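Local coordinates for protein arginase (Thermus thermophilus, PDB 2EF5) that probably hydrolyses L-arginine to L-ornithine and urea at a site that binds two manganese ions in each subunit, at residues V196-L204 against L244-R254; M137-L145 against F154-L164. All coordinates share one frame; numbering follows the deposited sequence.

Contact 1: V196-L204 against L244-R254. With GAI (guanidine), chain I.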
loop_
_atom_site.group_PDB
_atom_site.type_symbol
_atom_site.label_atom_id
_atom_site.label_comp_id
_atom_site.label_asym_id
_atom_site.label_seq_id
_atom_site.Cartn_x
_atom_site.Cartn_y
_atom_site.Cartn_z
ATOM N N VAL A 196 15.256 16.379 11.679
ATOM C CA VAL A 196 16.416 15.929 12.445
ATOM C C VAL A 196 16.145 15.730 13.936
ATOM O O VAL A 196 16.680 14.807 14.547
ATOM C CB VAL A 196 17.605 16.913 12.280
ATOM C CG1 VAL A 196 18.746 16.530 13.215
ATOM C CG2 VAL A 196 18.082 16.904 10.845
ATOM N N ALA A 197 15.325 16.591 14.527
ATOM C CA ALA A 197 15.039 16.475 15.950
ATOM C C ALA A 197 14.519 15.077 16.309
ATOM O O ALA A 197 15.041 14.411 17.207
ATOM C CB ALA A 197 14.029 17.538 16.362
ATOM N N ARG A 198 13.488 14.638 15.598
ATOM C CA ARG A 198 12.908 13.328 15.842
ATOM C C ARG A 198 13.898 12.212 15.505
ATOM O O ARG A 198 14.018 11.237 16.246
ATOM C CB ARG A 198 11.626 13.164 15.029
ATOM C CG ARG A 198 10.950 11.824 15.230
ATOM C CD ARG A 198 9.597 11.776 14.545
ATOM N NE ARG A 198 8.953 10.482 14.745
ATOM C CZ ARG A 198 7.768 10.146 14.246
ATOM N NH1 ARG A 198 7.081 11.011 13.513
ATOM N NH2 ARG A 198 7.272 8.938 14.477
ATOM N N ILE A 199 14.616 12.349 14.395
ATOM C CA ILE A 199 15.592 11.326 14.020
ATOM C C ILE A 199 16.686 11.178 15.064
ATOM O O ILE A 199 17.083 10.060 15.390
ATOM C CB ILE A 199 16.234 11.637 12.661
ATOM C CG1 ILE A 199 15.194 11.448 11.558
ATOM C CG2 ILE A 199 17.429 10.726 12.417
ATOM C CD1 ILE A 199 15.680 11.848 10.198
ATOM N N ALA A 200 17.175 12.297 15.591
ATOM C CA ALA A 200 18.215 12.261 16.617
ATOM C C ALA A 200 17.707 11.513 17.848
ATOM O O ALA A 200 18.441 10.744 18.466
ATOM C CB ALA A 200 18.629 13.678 17.000
ATOM N N GLU A 201 16.446 11.748 18.199
ATOM C CA GLU A 201 15.828 11.095 19.351
ATOM C C GLU A 201 15.743 9.595 19.087
ATOM O O GLU A 201 16.053 8.783 19.954
ATOM C CB GLU A 201 14.418 11.653 19.591
ATOM C CG GLU A 201 14.353 13.169 19.752
ATOM C CD GLU A 201 14.775 13.652 21.130
ATOM O OE1 GLU A 201 15.793 13.157 21.664
ATOM O OE2 GLU A 201 14.088 14.545 21.675
ATOM N N GLU A 202 15.318 9.235 17.882
ATOM C CA GLU A 202 15.201 7.831 17.506
ATOM C C GLU A 202 16.553 7.122 17.466
ATOM O O GLU A 202 16.654 5.939 17.793
ATOM C CB GLU A 202 14.490 7.709 16.158
ATOM C CG GLU A 202 12.981 7.885 16.264
ATOM C CD GLU A 202 12.275 7.729 14.933
ATOM O OE1 GLU A 202 12.826 7.049 14.039
ATOM O OE2 GLU A 202 11.159 8.272 14.781
ATOM N N VAL A 203 17.591 7.841 17.059
ATOM C CA VAL A 203 18.929 7.268 17.014
ATOM C C VAL A 203 19.349 6.891 18.437
ATOM O O VAL A 203 19.805 5.773 18.690
ATOM C CB VAL A 203 19.961 8.284 16.427
ATOM C CG1 VAL A 203 21.379 7.833 16.712
ATOM C CG2 VAL A 203 19.758 8.422 14.929
ATOM N N LEU A 204 19.195 7.828 19.368
ATOM C CA LEU A 204 19.574 7.583 20.754
ATOM C C LEU A 204 18.785 6.435 21.385
ATOM O O LEU A 204 19.322 5.690 22.212
ATOM C CB LEU A 204 19.380 8.855 21.580
ATOM C CG LEU A 204 20.333 10.008 21.260
ATOM C CD1 LEU A 204 19.938 11.232 22.067
ATOM C CD2 LEU A 204 21.761 9.592 21.571
ATOM N N LEU A 244 22.183 20.765 14.928
ATOM C CA LEU A 244 21.150 20.223 15.811
ATOM C C LEU A 244 21.437 18.752 16.124
ATOM O O LEU A 244 21.364 18.326 17.277
ATOM C CB LEU A 244 19.762 20.332 15.178
ATOM C CG LEU A 244 18.672 19.754 16.092
ATOM C CD1 LEU A 244 18.587 20.586 17.373
ATOM C CD2 LEU A 244 17.338 19.749 15.375
ATOM N N LEU A 245 21.755 17.978 15.092
ATOM C CA LEU A 245 22.062 16.563 15.276
ATOM C C LEU A 245 23.194 16.382 16.279
ATOM O O LEU A 245 23.111 15.539 17.180
ATOM C CB LEU A 245 22.458 15.922 13.946
ATOM C CG LEU A 245 22.862 14.448 14.045
ATOM C CD1 LEU A 245 21.697 13.621 14.587
ATOM C CD2 LEU A 245 23.280 13.955 12.676
ATOM N N MET A 246 24.251 17.171 16.117
ATOM C CA MET A 246 25.395 17.098 17.012
ATOM C C MET A 246 25.020 17.486 18.440
ATOM O O MET A 246 25.446 16.832 19.388
ATOM C CB MET A 246 26.527 18.012 16.519
ATOM C CG MET A 246 27.129 17.632 15.182
ATOM S SD MET A 246 27.873 15.974 15.118
ATOM C CE MET A 246 26.641 15.084 14.205
ATOM N N GLU A 247 24.226 18.542 18.593
ATOM C CA GLU A 247 23.833 19.003 19.923
ATOM C C GLU A 247 22.963 17.989 20.668
ATOM O O GLU A 247 23.117 17.800 21.878
ATOM C CB GLU A 247 23.094 20.346 19.830
ATOM C CG GLU A 247 23.891 21.450 19.136
ATOM C CD GLU A 247 23.046 22.682 18.838
ATOM O OE1 GLU A 247 21.862 22.523 18.493
ATOM O OE2 GLU A 247 23.568 23.809 18.924
ATOM N N ILE A 248 22.055 17.331 19.957
ATOM C CA ILE A 248 21.195 16.357 20.610
ATOM C C ILE A 248 22.005 15.117 20.997
ATOM O O ILE A 248 21.783 14.533 22.051
ATOM C CB ILE A 248 19.995 15.985 19.715
ATOM C CG1 ILE A 248 19.096 17.218 19.531
ATOM C CG2 ILE A 248 19.199 14.856 20.349
ATOM C CD1 ILE A 248 17.876 16.998 18.632
ATOM N N LEU A 249 22.958 14.723 20.158
ATOM C CA LEU A 249 23.797 13.578 20.487
ATOM C C LEU A 249 24.662 13.963 21.688
ATOM O O LEU A 249 24.888 13.147 22.591
ATOM C CB LEU A 249 24.685 13.178 19.300
ATOM C CG LEU A 249 23.950 12.619 18.072
ATOM C CD1 LEU A 249 24.947 12.331 16.952
ATOM C CD2 LEU A 249 23.186 11.357 18.447
ATOM N N ALA A 250 25.132 15.209 21.710
ATOM C CA ALA A 250 25.954 15.683 22.814
ATOM C C ALA A 250 25.188 15.620 24.136
ATOM O O ALA A 250 25.737 15.189 25.151
ATOM C CB ALA A 250 26.416 17.113 22.549
ATOM N N GLU A 251 23.922 16.043 24.115
ATOM C CA GLU A 251 23.076 16.048 25.317
ATOM C C GLU A 251 22.968 14.675 25.978
ATOM O O GLU A 251 22.844 14.578 27.197
ATOM C CB GLU A 251 21.653 16.535 24.993
ATOM C CG GLU A 251 21.523 18.008 24.606
ATOM C CD GLU A 251 20.073 18.434 24.353
ATOM O OE1 GLU A 251 19.230 17.567 24.022
ATOM O OE2 GLU A 251 19.778 19.642 24.471
ATOM N N SER A 252 23.003 13.615 25.173
ATOM C CA SER A 252 22.894 12.254 25.696
ATOM C C SER A 252 24.043 11.952 26.644
ATOM O O SER A 252 23.906 11.135 27.548
ATOM C CB SER A 252 22.925 11.232 24.561
ATOM O OG SER A 252 24.253 11.077 24.084
ATOM N N GLY A 253 25.178 12.606 26.422
ATOM C CA GLY A 253 26.337 12.389 27.269
ATOM C C GLY A 253 26.994 11.041 27.028
ATOM O O GLY A 253 27.895 10.642 27.766
ATOM N N ARG A 254 26.554 10.345 25.983
ATOM C CA ARG A 254 27.086 9.030 25.657
ATOM C C ARG A 254 28.097 8.970 24.511
ATOM O O ARG A 254 28.640 7.898 24.230
ATOM C CB ARG A 254 25.936 8.069 25.351
ATOM C CG ARG A 254 25.109 7.675 26.571
ATOM C CD ARG A 254 24.181 6.519 26.243
ATOM N NE ARG A 254 22.931 6.913 25.589
ATOM C CZ ARG A 254 22.498 6.410 24.437
ATOM N NH1 ARG A 254 23.218 5.500 23.795
ATOM N NH2 ARG A 254 21.328 6.785 23.940
HETATM C C GAI I . 21.714 25.133 16.050
HETATM N N1 GAI I . 20.984 24.089 16.475
HETATM N N2 GAI I . 21.313 25.826 14.983
HETATM N N3 GAI I . 22.835 25.478 16.694
#

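Contact 2: M137-L145 against F154-L164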
loop_
_atom_site.group_PDB
_atom_site.type_symbol
_atom_site.label_atom_id
_atom_site.label_comp_id
_atom_site.label_asym_id
_atom_site.label_seq_id
_atom_site.Cartn_x
_atom_site.Cartn_y
_atom_site.Cartn_z
ATOM N N MET A 137 33.616 0.646 1.640
ATOM C CA MET A 137 33.269 -0.587 2.351
ATOM C C MET A 137 33.549 -0.608 3.867
ATOM O O MET A 137 33.232 -1.596 4.527
ATOM C CB MET A 137 34.030 -1.779 1.744
ATOM C CG MET A 137 34.410 -1.651 0.280
ATOM S SD MET A 137 35.468 -3.025 -0.266
ATOM C CE MET A 137 34.919 -3.212 -1.961
ATOM N N PRO A 138 34.106 0.475 4.441
ATOM C CA PRO A 138 34.392 0.439 5.882
ATOM C C PRO A 138 33.285 0.053 6.857
ATOM O O PRO A 138 33.536 -0.690 7.804
ATOM C CB PRO A 138 34.951 1.834 6.159
ATOM C CG PRO A 138 34.209 2.683 5.192
ATOM C CD PRO A 138 34.264 1.850 3.927
ATOM N N LEU A 139 32.074 0.564 6.651
ATOM C CA LEU A 139 30.988 0.240 7.567
ATOM C C LEU A 139 30.612 -1.229 7.452
ATOM O O LEU A 139 30.259 -1.859 8.439
ATOM C CB LEU A 139 29.762 1.123 7.304
ATOM C CG LEU A 139 28.616 0.993 8.324
ATOM C CD1 LEU A 139 29.152 1.157 9.740
ATOM C CD2 LEU A 139 27.556 2.047 8.044
ATOM N N ALA A 140 30.682 -1.771 6.242
ATOM C CA ALA A 140 30.370 -3.184 6.038
ATOM C C ALA A 140 31.408 -3.981 6.818
ATOM O O ALA A 140 31.065 -4.819 7.646
ATOM C CB ALA A 140 30.435 -3.530 4.560
ATOM N N VAL A 141 32.682 -3.697 6.562
ATOM C CA VAL A 141 33.778 -4.375 7.246
ATOM C C VAL A 141 33.578 -4.333 8.760
ATOM O O VAL A 141 33.633 -5.363 9.433
ATOM C CB VAL A 141 35.137 -3.716 6.907
ATOM C CG1 VAL A 141 36.239 -4.307 7.773
ATOM C CG2 VAL A 141 35.457 -3.921 5.439
ATOM N N LEU A 142 33.351 -3.140 9.300
ATOM C CA LEU A 142 33.142 -2.995 10.735
ATOM C C LEU A 142 31.995 -3.879 11.197
ATOM O O LEU A 142 31.981 -4.344 12.338
ATOM C CB LEU A 142 32.834 -1.538 11.090
ATOM C CG LEU A 142 34.024 -0.577 11.056
ATOM C CD1 LEU A 142 33.524 0.862 11.095
ATOM C CD2 LEU A 142 34.948 -0.856 12.246
ATOM N N SER A 143 31.034 -4.106 10.308
ATOM C CA SER A 143 29.878 -4.937 10.629
ATOM C C SER A 143 30.157 -6.420 10.393
ATOM O O SER A 143 29.272 -7.259 10.581
ATOM C CB SER A 143 28.667 -4.505 9.799
ATOM O OG SER A 143 28.255 -3.195 10.150
ATOM N N GLY A 144 31.383 -6.731 9.979
ATOM C CA GLY A 144 31.762 -8.113 9.740
ATOM C C GLY A 144 31.507 -8.661 8.348
ATOM O O GLY A 144 31.524 -9.873 8.155
ATOM N N LEU A 145 31.276 -7.781 7.380
ATOM C CA LEU A 145 31.022 -8.198 6.002
ATOM C C LEU A 145 32.107 -7.662 5.077
ATOM O O LEU A 145 32.446 -6.481 5.130
ATOM C CB LEU A 145 29.666 -7.668 5.526
ATOM C CG LEU A 145 28.413 -8.050 6.319
ATOM C CD1 LEU A 145 27.247 -7.210 5.833
ATOM C CD2 LEU A 145 28.115 -9.538 6.157
ATOM N N PHE A 154 39.207 -5.881 11.886
ATOM C CA PHE A 154 38.405 -4.677 12.091
ATOM C C PHE A 154 36.933 -4.871 12.442
ATOM O O PHE A 154 36.249 -3.897 12.768
ATOM C CB PHE A 154 38.523 -3.756 10.876
ATOM C CG PHE A 154 39.937 -3.349 10.561
ATOM C CD1 PHE A 154 40.752 -2.824 11.552
ATOM C CD2 PHE A 154 40.460 -3.521 9.282
ATOM C CE1 PHE A 154 42.068 -2.480 11.281
ATOM C CE2 PHE A 154 41.776 -3.179 8.997
ATOM C CZ PHE A 154 42.583 -2.658 9.996
ATOM N N ARG A 155 36.427 -6.101 12.381
ATOM C CA ARG A 155 35.026 -6.323 12.736
ATOM C C ARG A 155 34.909 -5.780 14.157
ATOM O O ARG A 155 35.716 -6.130 15.021
ATOM C CB ARG A 155 34.682 -7.819 12.707
ATOM C CG ARG A 155 33.205 -8.125 12.958
ATOM C CD ARG A 155 32.872 -9.593 12.693
ATOM N NE ARG A 155 33.513 -10.501 13.643
ATOM C CZ ARG A 155 33.137 -10.652 14.909
ATOM N NH1 ARG A 155 32.117 -9.952 15.388
ATOM N NH2 ARG A 155 33.784 -11.503 15.699
ATOM N N ALA A 156 33.932 -4.915 14.413
ATOM C CA ALA A 156 33.822 -4.356 15.753
ATOM C C ALA A 156 32.436 -3.905 16.188
ATOM O O ALA A 156 32.264 -3.450 17.318
ATOM C CB ALA A 156 34.810 -3.202 15.907
ATOM N N VAL A 157 31.444 -4.021 15.317
ATOM C CA VAL A 157 30.105 -3.603 15.699
ATOM C C VAL A 157 29.034 -4.516 15.128
ATOM O O VAL A 157 29.192 -5.068 14.041
ATOM C CB VAL A 157 29.808 -2.163 15.230
ATOM C CG1 VAL A 157 29.716 -2.120 13.716
ATOM C CG2 VAL A 157 28.512 -1.658 15.859
ATOM N N ASP A 158 27.948 -4.680 15.874
ATOM C CA ASP A 158 26.838 -5.502 15.419
ATOM C C ASP A 158 25.987 -4.595 14.539
ATOM O O ASP A 158 25.696 -3.464 14.917
ATOM C CB ASP A 158 26.011 -5.987 16.612
ATOM C CG ASP A 158 24.915 -6.960 16.209
ATOM O OD1 ASP A 158 24.085 -6.615 15.341
ATOM O OD2 ASP A 158 24.885 -8.079 16.765
ATOM N N PRO A 159 25.580 -5.078 13.357
ATOM C CA PRO A 159 24.759 -4.295 12.428
ATOM C C PRO A 159 23.568 -3.622 13.102
ATOM O O PRO A 159 23.112 -2.566 12.666
ATOM C CB PRO A 159 24.318 -5.335 11.397
ATOM C CG PRO A 159 25.471 -6.282 11.367
ATOM C CD PRO A 159 25.811 -6.438 12.835
ATOM N N LYS A 160 23.069 -4.237 14.168
ATOM C CA LYS A 160 21.920 -3.696 14.879
ATOM C C LYS A 160 22.263 -2.514 15.773
ATOM O O LYS A 160 21.365 -1.841 16.279
ATOM C CB LYS A 160 21.237 -4.804 15.692
ATOM C CG LYS A 160 20.658 -5.912 14.808
ATOM C CD LYS A 160 19.844 -6.927 15.605
ATOM C CE LYS A 160 19.176 -7.932 14.675
ATOM N NZ LYS A 160 18.319 -8.904 15.417
ATOM N N ASP A 161 23.554 -2.262 15.971
ATOM C CA ASP A 161 23.982 -1.138 16.792
ATOM C C ASP A 161 24.539 -0.042 15.885
ATOM O O ASP A 161 25.340 0.789 16.312
ATOM C CB ASP A 161 25.043 -1.570 17.805
ATOM C CG ASP A 161 24.528 -2.613 18.783
ATOM O OD1 ASP A 161 23.369 -2.485 19.224
ATOM O OD2 ASP A 161 25.286 -3.548 19.125
ATOM N N VAL A 162 24.102 -0.054 14.627
ATOM C CA VAL A 162 24.538 0.932 13.642
ATOM C C VAL A 162 23.347 1.727 13.113
ATOM O O VAL A 162 22.278 1.178 12.873
ATOM C CB VAL A 162 25.237 0.265 12.429
ATOM C CG1 VAL A 162 25.519 1.316 11.336
ATOM C CG2 VAL A 162 26.541 -0.400 12.871
ATOM N N VAL A 163 23.533 3.031 12.949
ATOM C CA VAL A 163 22.482 3.887 12.411
ATOM C C VAL A 163 23.129 4.831 11.408
ATOM O O VAL A 163 24.131 5.471 11.714
ATOM C CB VAL A 163 21.779 4.736 13.512
ATOM C CG1 VAL A 163 20.692 5.592 12.884
ATOM C CG2 VAL A 163 21.160 3.832 14.581
ATOM N N LEU A 164 22.565 4.882 10.205
ATOM C CA LEU A 164 23.053 5.748 9.142
ATOM C C LEU A 164 22.123 6.955 9.088
ATOM O O LEU A 164 20.904 6.798 9.152
ATOM C CB LEU A 164 23.014 5.017 7.798
ATOM C CG LEU A 164 24.148 4.042 7.475
ATOM C CD1 LEU A 164 23.761 3.124 6.312
ATOM C CD2 LEU A 164 25.391 4.851 7.120
#

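Contact 1: V196-L204 against L244-R254
Ile248 of helix 239-252 drops as a knob into a hole formed by Ala197, Ala200, Glu201 and Leu204 of helix 196-206, two helices on the flank of the parallel sheet of the arginase alpha/beta fold. Their short segments cross at -34°, axes 9.4 Å apart at closest approach. Ala200 suits the floor of the hole, its lone CB lying 3.6 Å from Ile248 CG2. On the buried side, Val196 CG1, turned anti to its own N (chi1 173°), meets Leu245 CB at 3.8 Å, the two side chains crossing at about a right angle. The other flank is looser and exposed: Glu201 bends back until its OE1 is 4.0 Å from Ile248 CG2, and it also packs on Lys160 of the second subunit. Beyond the Leu244 end, away from the helix pair, Glu247 holds a bound guanidine with both carboxylate oxygens. At the C-terminal end Leu204 CD2 rests 3.6 Å from Ser252 CB. Ser252 OG bonds to Leu249 O at 2.6 Å and accepts from Arg254 N, an ST turn across the positive-phi Gly253; an alanine here would keep CB against Leu204 but would probably leave Arg254 N without that acceptor and the turn less firmly set. Arg254 NH1 bonds to Leu210 O, while its NH2 donates to Leu204 O at 2.9 Å, 28° out of the carbonyl plane.

Contact 2: M137-L145 against F154-L164
Leu142 O, near the end of the short helix 138-142, accepts two backbone N-H groups from the loop that leads to strand 162-167. Ala156 N comes in the carbonyl plane on a lone pair, at 2.9 Å and nearly straight (174°); Val157 N, 3.0 Å from the same oxygen, is tilted 29° out of that plane. The chain then runs on past Ser143, whose CA-H points at Val157 O. Gly144 closes the helix in a Schellman motif; glycine suits its positive phi, at which a CB would be pressed against Ser143 O, and its bare CA lies 3.5 Å from Arg155 CD. Ser143 OG turns back to bond to Leu139 O at 3.0 Å, which lets a buried hydroxyl sit beside Val157 CG1, while Ser143 CB packs on Pro159 CG. Deeper in, Leu139 sends its branch anti to the backbone N (chi1 -173°) and meets the strand tip to tip, CD2 being 3.7 Å from Leu164 CD2 and 3.9 Å from Val162 CG1. Trp116 of strand 113-117 touches both leucines; Leu139 lies near the manganese ligand Asp122, Leu164 near Asp118. Directional bonds thus fix the helix end to the loop, while apolar contacts seal the side near the metal ligands.

In the fold
Both contacts pack helices or loops about the parallel sheet, but at different depths. Contact 2 is the buried one: it sets the short helix 138-142 against the start of strand 162-167, close to the manganese site. Contact 1 is only partly buried and pairs two helices farther from the centre, with a guanidine on its outer side. Their centres are 21 Å apart, yet they meet across strand 162-167, where Val203 CG2 of contact 1 packs on Val163 CG1 of contact 2 at 3.6 Å. Interlocking aliphatic side chains dominate contact 1, with an arginine closing one end, whereas a main-chain carbonyl oxygen that accepts two hydrogen bonds distinguishes contact 2.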